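Local coordinates for protein SusD homolog (Bacteroides ovatus, PDB 4F53) that probably binds mucin O-glycans at the cell surface as a SusD-like outer-membrane lipoprotein built on a TPR-like helical scaffold, at residues Gly312-Trp317 and Ser400-Tyr406; Asn294-Gly298 and Pro395-Gln399; Leu305-Ile309 and Asp405-Ala409. All blocks are in the same frame, centred on the assembly; numbering follows the deposited sequence.

Interaction 1: Gly312-Trp317 and Ser400-Tyr406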
loop_
_atom_site.group_PDB
_atom_site.type_symbol
_atom_site.label_atom_id
_atom_site.label_comp_id
_atom_site.label_asym_id
_atom_site.label_seq_id
_atom_site.Cartn_x
_atom_site.Cartn_y
_atom_site.Cartn_z
ATOM N N GLY A 312 0.439 -15.352 21.128
ATOM C CA GLY A 312 0.571 -16.417 22.114
ATOM C C GLY A 312 0.368 -17.808 21.545
ATOM O O GLY A 312 0.473 -18.784 22.284
ATOM N N GLN A 313 0.078 -17.927 20.234
ATOM C CA GLN A 313 -0.209 -19.220 19.594
ATOM C C GLN A 313 0.714 -19.513 18.417
ATOM O O GLN A 313 0.307 -20.145 17.443
ATOM C CB GLN A 313 -1.677 -19.277 19.151
ATOM C CG GLN A 313 -2.617 -19.303 20.348
ATOM C CD GLN A 313 -4.073 -19.371 19.996
ATOM O OE1 GLN A 313 -4.491 -19.197 18.849
ATOM N NE2 GLN A 313 -4.892 -19.613 21.000
ATOM N N TYR A 314 1.973 -19.077 18.530
ATOM C CA TYR A 314 2.997 -19.304 17.509
ATOM C C TYR A 314 3.810 -20.522 17.818
ATOM O O TYR A 314 4.127 -20.767 18.991
ATOM C CB TYR A 314 3.964 -18.118 17.454
ATOM C CG TYR A 314 3.421 -16.887 16.779
ATOM C CD1 TYR A 314 2.718 -15.921 17.503
ATOM C CD2 TYR A 314 3.654 -16.651 15.432
ATOM C CE1 TYR A 314 2.214 -14.779 16.880
ATOM C CE2 TYR A 314 3.161 -15.515 14.801
ATOM C CZ TYR A 314 2.448 -14.580 15.532
ATOM O OH TYR A 314 1.995 -13.456 14.922
ATOM N N ASN A 315 4.236 -21.243 16.768
ATOM C CA ASN A 315 5.210 -22.319 16.948
ATOM C C ASN A 315 6.532 -21.614 17.303
ATOM O O ASN A 315 6.793 -20.545 16.735
ATOM C CB ASN A 315 5.315 -23.150 15.672
ATOM C CG ASN A 315 4.257 -24.211 15.533
ATOM O OD1 ASN A 315 3.836 -24.850 16.504
ATOM N ND2 ASN A 315 3.856 -24.467 14.304
ATOM N N SER A 316 7.309 -22.126 18.271
ATOM C CA SER A 316 8.550 -21.457 18.729
ATOM C C SER A 316 9.620 -21.249 17.633
ATOM O O SER A 316 10.526 -20.442 17.849
ATOM C CB SER A 316 9.180 -22.195 19.908
ATOM O OG SER A 316 9.644 -23.476 19.520
ATOM N N TRP A 317 9.529 -21.955 16.490
ATOM C CA TRP A 317 10.519 -21.814 15.413
ATOM C C TRP A 317 10.044 -20.915 14.273
ATOM O O TRP A 317 10.732 -20.825 13.256
ATOM C CB TRP A 317 10.940 -23.189 14.853
ATOM C CG TRP A 317 11.569 -24.115 15.860
ATOM C CD1 TRP A 317 12.012 -23.798 17.111
ATOM C CD2 TRP A 317 11.825 -25.512 15.685
ATOM N NE1 TRP A 317 12.469 -24.918 17.747
ATOM C CE2 TRP A 317 12.386 -25.986 16.888
ATOM C CE3 TRP A 317 11.650 -26.409 14.618
ATOM C CZ2 TRP A 317 12.770 -27.327 17.062
ATOM C CZ3 TRP A 317 12.009 -27.739 14.796
ATOM C CH2 TRP A 317 12.560 -28.188 16.005
ATOM N N SER A 400 9.518 -30.957 16.252
ATOM C CA SER A 400 9.739 -31.066 17.693
ATOM C C SER A 400 9.274 -29.821 18.468
ATOM O O SER A 400 9.739 -28.707 18.199
ATOM C CB SER A 400 11.210 -31.338 17.982
ATOM O OG SER A 400 11.361 -31.728 19.333
ATOM N N ALA A 401 8.338 -30.035 19.437
ATOM C CA ALA A 401 7.731 -29.021 20.315
ATOM C C ALA A 401 6.903 -27.969 19.533
ATOM O O ALA A 401 6.460 -26.985 20.134
ATOM C CB ALA A 401 8.804 -28.322 21.154
ATOM N N GLN A 402 6.685 -28.186 18.210
ATOM C CA GLN A 402 5.918 -27.298 17.333
ATOM C C GLN A 402 4.497 -27.821 17.285
ATOM O O GLN A 402 4.188 -28.698 16.485
ATOM C CB GLN A 402 6.555 -27.183 15.926
ATOM C CG GLN A 402 8.067 -26.860 15.883
ATOM C CD GLN A 402 8.464 -25.654 16.676
ATOM O OE1 GLN A 402 8.208 -24.520 16.285
ATOM N NE2 GLN A 402 9.083 -25.874 17.821
ATOM N N THR A 403 3.644 -27.297 18.182
ATOM C CA THR A 403 2.254 -27.712 18.441
ATOM C C THR A 403 1.257 -27.388 17.316
ATOM O O THR A 403 0.340 -28.173 17.070
ATOM C CB THR A 403 1.819 -27.028 19.756
ATOM O OG1 THR A 403 2.544 -27.641 20.829
ATOM C CG2 THR A 403 0.313 -27.122 20.039
ATOM N N TYR A 404 1.411 -26.235 16.662
ATOM C CA TYR A 404 0.449 -25.727 15.706
ATOM C C TYR A 404 0.733 -26.106 14.255
ATOM O O TYR A 404 1.867 -26.381 13.877
ATOM C CB TYR A 404 0.361 -24.201 15.847
ATOM C CG TYR A 404 0.098 -23.729 17.265
ATOM C CD1 TYR A 404 -1.199 -23.646 17.765
ATOM C CD2 TYR A 404 1.145 -23.366 18.107
ATOM C CE1 TYR A 404 -1.449 -23.221 19.075
ATOM C CE2 TYR A 404 0.908 -22.934 19.415
ATOM C CZ TYR A 404 -0.393 -22.854 19.891
ATOM O OH TYR A 404 -0.636 -22.407 21.166
ATOM N N ASP A 405 -0.333 -26.131 13.453
ATOM C CA ASP A 405 -0.307 -26.403 12.017
ATOM C C ASP A 405 -1.134 -25.314 11.322
ATOM O O ASP A 405 -2.368 -25.355 11.357
ATOM C CB ASP A 405 -0.836 -27.819 11.696
ATOM C CG ASP A 405 -0.939 -28.116 10.207
ATOM O OD1 ASP A 405 -0.227 -27.458 9.420
ATOM O OD2 ASP A 405 -1.718 -29.025 9.830
ATOM N N TYR A 406 -0.451 -24.337 10.701
ATOM C CA TYR A 406 -1.123 -23.221 10.058
ATOM C C TYR A 406 -1.222 -23.395 8.540
ATOM O O TYR A 406 -1.425 -22.424 7.822
ATOM C CB TYR A 406 -0.458 -21.895 10.459
ATOM C CG TYR A 406 -0.764 -21.541 11.899
ATOM C CD1 TYR A 406 -2.069 -21.289 12.311
ATOM C CD2 TYR A 406 0.235 -21.540 12.868
ATOM C CE1 TYR A 406 -2.371 -21.021 13.646
ATOM C CE2 TYR A 406 -0.046 -21.223 14.198
ATOM C CZ TYR A 406 -1.357 -20.987 14.586
ATOM O OH TYR A 406 -1.662 -20.667 15.887
HETATM O O HOH W 1 -3.686 -18.743 16.055
HETATM O O HOH W 2 -3.409 -21.783 22.581
HETATM O O HOH W 3 6.083 -24.133 20.030
#
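The side-chain amide nitrogen of Q402, NE2, donates to two acceptors that both lie in its amide plane: S316 OG at 3.0 Å across the contact and the carbonyl oxygen of S400 within its own segment. The carboxamide is thereby fixed flat, and Q402 OE1 accepts from the backbone nitrogen of W317 at 2.9 Å. A bend at chi2 (-53°) folds the chain back over the indole, with amide and ring planes 13° apart in a stack; Q402 CG adds a CH-pi contact to the six-membered ring of W317, 4.1 Å from its centroid. Both segments are irregular loops at the surface of this SusD-family protein, one following helix 288-291 and the other preceding helix 423-438, and side-chain amides of Q402 and N315 bond to the backbone of the facing loop. N315 OD1 accepts from Y404 N, while N315 ND2 donates almost straight (174°) to Y404 O, which it meets from above the carbonyl plane. Further along, the carbonyl oxygen of Q313 lies 3.3 Å above the plane of the Y404 ring, over its centre, and also accepts from Y406 OH at 2.6 Å, at the edge of the second ring. A water donates to both Q313 OE1 and Y406 OH.

Interaction 2: Asn294-Gly298 and Pro395-Gln399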
loop_
_atom_site.group_PDB
_atom_site.type_symbol
_atom_site.label_atom_id
_atom_site.label_comp_id
_atom_site.label_asym_id
_atom_site.label_seq_id
_atom_site.Cartn_x
_atom_site.Cartn_y
_atom_site.Cartn_z
ATOM N N ASN A 294 19.443 -26.891 15.087
ATOM C CA ASN A 294 19.582 -28.059 14.215
ATOM C C ASN A 294 18.649 -29.218 14.589
ATOM O O ASN A 294 18.839 -30.328 14.088
ATOM C CB ASN A 294 21.027 -28.536 14.107
ATOM C CG ASN A 294 21.765 -27.789 13.035
ATOM O OD1 ASN A 294 22.433 -26.781 13.297
ATOM N ND2 ASN A 294 21.575 -28.216 11.791
ATOM N N ALA A 295 17.587 -28.949 15.376
ATOM C CA ALA A 295 16.591 -29.977 15.707
ATOM C C ALA A 295 15.592 -30.154 14.539
ATOM O O ALA A 295 14.942 -31.195 14.447
ATOM C CB ALA A 295 15.863 -29.620 16.994
ATOM N N TYR A 296 15.496 -29.145 13.634
ATOM C CA TYR A 296 14.621 -29.147 12.453
ATOM C C TYR A 296 15.030 -30.260 11.468
ATOM O O TYR A 296 16.200 -30.337 11.071
ATOM C CB TYR A 296 14.668 -27.771 11.777
ATOM C CG TYR A 296 13.848 -27.657 10.512
ATOM C CD1 TYR A 296 12.454 -27.678 10.553
ATOM C CD2 TYR A 296 14.463 -27.463 9.276
ATOM C CE1 TYR A 296 11.696 -27.577 9.389
ATOM C CE2 TYR A 296 13.712 -27.285 8.116
ATOM C CZ TYR A 296 12.328 -27.369 8.172
ATOM O OH TYR A 296 11.590 -27.240 7.021
ATOM N N THR A 297 14.062 -31.113 11.075
ATOM C CA THR A 297 14.305 -32.286 10.215
ATOM C C THR A 297 13.957 -32.051 8.746
ATOM O O THR A 297 14.298 -32.884 7.897
ATOM C CB THR A 297 13.547 -33.525 10.733
ATOM O OG1 THR A 297 12.144 -33.345 10.533
ATOM C CG2 THR A 297 13.844 -33.828 12.191
ATOM N N GLY A 298 13.272 -30.955 8.457
ATOM C CA GLY A 298 12.880 -30.629 7.092
ATOM C C GLY A 298 13.998 -30.004 6.276
ATOM O O GLY A 298 15.176 -30.079 6.638
ATOM N N PRO A 395 5.722 -25.584 7.163
ATOM C CA PRO A 395 6.968 -26.387 7.292
ATOM C C PRO A 395 7.282 -26.847 8.720
ATOM O O PRO A 395 8.138 -27.730 8.919
ATOM C CB PRO A 395 8.055 -25.447 6.772
ATOM C CG PRO A 395 7.483 -24.074 6.935
ATOM C CD PRO A 395 6.012 -24.197 6.730
ATOM N N LEU A 396 6.577 -26.277 9.707
ATOM C CA LEU A 396 6.790 -26.621 11.109
ATOM C C LEU A 396 5.827 -27.718 11.608
ATOM O O LEU A 396 6.011 -28.226 12.717
ATOM C CB LEU A 396 6.698 -25.363 11.985
ATOM C CG LEU A 396 7.858 -24.340 11.809
ATOM C CD1 LEU A 396 7.693 -23.185 12.739
ATOM C CD2 LEU A 396 9.222 -24.991 12.044
ATOM N N LYS A 397 4.850 -28.126 10.769
ATOM C CA LYS A 397 3.882 -29.186 11.081
ATOM C C LYS A 397 4.615 -30.504 11.427
ATOM O O LYS A 397 5.475 -30.954 10.664
ATOM C CB LYS A 397 2.888 -29.391 9.924
ATOM C CG LYS A 397 1.834 -30.446 10.233
ATOM C CD LYS A 397 1.228 -31.003 8.971
ATOM C CE LYS A 397 0.273 -32.130 9.263
ATOM N NZ LYS A 397 -0.441 -32.552 8.034
ATOM N N GLY A 398 4.309 -31.049 12.606
ATOM C CA GLY A 398 4.920 -32.271 13.108
ATOM C C GLY A 398 6.336 -32.152 13.661
ATOM O O GLY A 398 6.890 -33.158 14.116
ATOM N N GLN A 399 6.955 -30.944 13.612
ATOM C CA GLN A 399 8.315 -30.729 14.131
ATOM C C GLN A 399 8.332 -30.750 15.673
ATOM O O GLN A 399 7.288 -30.613 16.311
ATOM C CB GLN A 399 8.938 -29.423 13.595
ATOM C CG GLN A 399 9.288 -29.441 12.104
ATOM C CD GLN A 399 10.414 -30.400 11.754
ATOM O OE1 GLN A 399 11.486 -30.404 12.368
ATOM N NE2 GLN A 399 10.224 -31.187 10.709
HETATM O O HOH W 4 11.744 -31.829 14.675
HETATM O O HOH W 5 9.236 -29.200 6.729
#
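Q399 reaches across to the loop at Y296 and T297, and its side chain can be followed atom by atom. CB leaves the backbone in the direction of the other segment; Q399 CG then lies 3.9 Å from Y296 CD1, where the chain crosses the phenol at a slant. With chi2 at -67° the chain bends, and Q399 CD comes to 3.6 Å from Y296 CD1, the amide and ring planes standing 54° apart. At the tip the two ends of the carboxamide take opposite roles toward one residue: Q399 OE1 accepts from the backbone nitrogen of T297 at 3.0 Å, and Q399 NE2 donates to T297 OG1 at 2.9 Å. Backbone and side chain of T297 thus hold both ends of the amide and fix its rotation. A water also donates to OE1 and to the carbonyl oxygen of A295. The polar P395 O lies in plane at the edge of the Y296 ring, 3.6 Å from Y296 CE1, and L396 CD2 makes an apolar contact 4.5 Å from Y296 CE1. The Y296 hydroxyl bonds to E299 O and receives a second water, which also donates to P395 O. Residues L396 to Q399 form a type II beta turn, closed by Q399 N to L396 O. The site lies at the surface, where the loop after helix 379-383 meets the loop between helix 288-291 and strand 332-335; F288 of helix 288-291 packs against Y296, P395 and L396.

Interaction 3: Leu305-Ile309 and Asp405-Ala409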
loop_
_atom_site.group_PDB
_atom_site.type_symbol
_atom_site.label_atom_id
_atom_site.label_comp_id
_atom_site.label_asym_id
_atom_site.label_seq_id
_atom_site.Cartn_x
_atom_site.Cartn_y
_atom_site.Cartn_z
ATOM N N LEU A 305 5.391 -17.145 6.634
ATOM C CA LEU A 305 4.628 -17.505 7.816
ATOM C C LEU A 305 3.141 -17.136 7.580
ATOM O O LEU A 305 2.836 -16.186 6.860
ATOM C CB LEU A 305 5.237 -16.742 9.013
ATOM C CG LEU A 305 4.664 -16.950 10.404
ATOM C CD1 LEU A 305 4.923 -18.366 10.904
ATOM C CD2 LEU A 305 5.251 -15.941 11.354
ATOM N N ARG A 306 2.226 -17.914 8.161
ATOM C CA ARG A 306 0.804 -17.662 8.047
ATOM C C ARG A 306 0.456 -16.315 8.714
ATOM O O ARG A 306 0.938 -16.028 9.823
ATOM C CB ARG A 306 0.017 -18.818 8.702
ATOM C CG ARG A 306 -1.504 -18.744 8.542
ATOM C CD ARG A 306 -1.962 -19.090 7.127
ATOM N NE ARG A 306 -3.403 -18.893 6.982
ATOM C CZ ARG A 306 -4.310 -19.834 7.200
ATOM N NH1 ARG A 306 -3.935 -21.062 7.545
ATOM N NH2 ARG A 306 -5.597 -19.557 7.090
ATOM N N ARG A 307 -0.332 -15.479 8.014
ATOM C CA ARG A 307 -0.793 -14.200 8.570
ATOM C C ARG A 307 -1.966 -14.464 9.503
ATOM O O ARG A 307 -2.738 -15.399 9.257
ATOM C CB ARG A 307 -1.213 -13.219 7.466
ATOM C CG ARG A 307 -0.106 -12.772 6.520
ATOM C CD ARG A 307 -0.672 -11.907 5.394
ATOM N NE ARG A 307 -1.585 -12.705 4.567
ATOM C CZ ARG A 307 -2.897 -12.540 4.512
ATOM N NH1 ARG A 307 -3.468 -11.504 5.117
ATOM N NH2 ARG A 307 -3.644 -13.379 3.814
ATOM N N GLY A 308 -2.110 -13.639 10.538
ATOM C CA GLY A 308 -3.222 -13.759 11.465
ATOM C C GLY A 308 -3.103 -14.834 12.524
ATOM O O GLY A 308 -4.124 -15.280 13.051
ATOM N N ILE A 309 -1.877 -15.255 12.861
ATOM C CA ILE A 309 -1.668 -16.206 13.970
ATOM C C ILE A 309 -1.923 -15.411 15.265
ATOM O O ILE A 309 -1.416 -14.298 15.400
ATOM C CB ILE A 309 -0.266 -16.876 13.941
ATOM C CG1 ILE A 309 -0.072 -17.745 12.669
ATOM C CG2 ILE A 309 -0.017 -17.678 15.236
ATOM C CD1 ILE A 309 1.406 -18.159 12.387
ATOM N N ASP A 405 -0.333 -26.131 13.453
ATOM C CA ASP A 405 -0.307 -26.403 12.017
ATOM C C ASP A 405 -1.134 -25.314 11.322
ATOM O O ASP A 405 -2.368 -25.355 11.357
ATOM C CB ASP A 405 -0.836 -27.819 11.696
ATOM C CG ASP A 405 -0.939 -28.116 10.207
ATOM O OD1 ASP A 405 -0.227 -27.458 9.420
ATOM O OD2 ASP A 405 -1.718 -29.025 9.830
ATOM N N TYR A 406 -0.451 -24.337 10.701
ATOM C CA TYR A 406 -1.123 -23.221 10.058
ATOM C C TYR A 406 -1.222 -23.395 8.540
ATOM O O TYR A 406 -1.425 -22.424 7.822
ATOM C CB TYR A 406 -0.458 -21.895 10.459
ATOM C CG TYR A 406 -0.764 -21.541 11.899
ATOM C CD1 TYR A 406 -2.069 -21.289 12.311
ATOM C CD2 TYR A 406 0.235 -21.540 12.868
ATOM C CE1 TYR A 406 -2.371 -21.021 13.646
ATOM C CE2 TYR A 406 -0.046 -21.223 14.198
ATOM C CZ TYR A 406 -1.357 -20.987 14.586
ATOM O OH TYR A 406 -1.662 -20.667 15.887
ATOM N N SER A 407 -1.214 -24.655 8.072
ATOM C CA SER A 407 -1.422 -25.006 6.664
ATOM C C SER A 407 -2.795 -24.485 6.186
ATOM O O SER A 407 -3.745 -24.401 6.969
ATOM C CB SER A 407 -1.359 -26.522 6.479
ATOM O OG SER A 407 -0.138 -27.088 6.930
ATOM N N GLY A 408 -2.888 -24.160 4.913
ATOM C CA GLY A 408 -4.121 -23.679 4.313
ATOM C C GLY A 408 -4.001 -23.690 2.810
ATOM O O GLY A 408 -3.039 -24.245 2.273
ATOM N N ALA A 409 -4.977 -23.101 2.108
ATOM C CA ALA A 409 -4.911 -23.090 0.655
ATOM C C ALA A 409 -5.513 -21.849 0.074
ATOM O O ALA A 409 -6.544 -21.384 0.561
ATOM C CB ALA A 409 -5.610 -24.310 0.086
#
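R306 and Y406 cross at about a right angle, the guanidinium standing 86° to the phenol ring. R306 CB approaches Y406 CB to 3.6 Å, and the aliphatic part of the arginine continues past the tyrosine backbone. The bend at chi2 (74°) brings R306 CD to 3.4 Å from Y406 O, and R306 NH1 then donates to Y406 O at 2.9 Å. The acceptor lies in the guanidinium plane, but the donor stands 52° above the carbonyl plane. I309 comes at the ring by another route: I309 CG1 sits over the centre of one face, 3.7 Å from the Y406 centroid, in a CH-pi contact. I309 CD1 lies 3.6 Å from Y406 CD2, while I309 CG2 touches the hydroxyl end, whose oxygen is bonded to Q313 O. Beside them, D405 OD1 accepts from S407 N, forming an Asx turn, and also from S407 OG. These irregular loops join the region before strand 332-335 to the one before helix 423-438. The contact combines an apolar ring face with a guanidinium that donates to two carbonyl oxygens, of Y406 and, in a third part of the chain, P459, so its polar part probably rests on charge-dipole attraction.

From the N terminus, the chain leaves helix 288-291 and supplies in turn 294-298, 305-309 and 312-317; after strand 332-335 and helices 337-349, 358-372 and 379-383, it returns with 395-399, 400-406 and 405-409. Each contact thus closes a loop of 82 to 96 residues. Interaction 2 crosses both others, its segments alternating with theirs, while interactions 1 and 3 end on the same stretch, sharing D405 and Y406. Interactions 1 and 2, with centres 10 Å apart, touch where W317 meets L396 and Q399; K397 packs on D405. Together they tie the two long loops side by side at the surface.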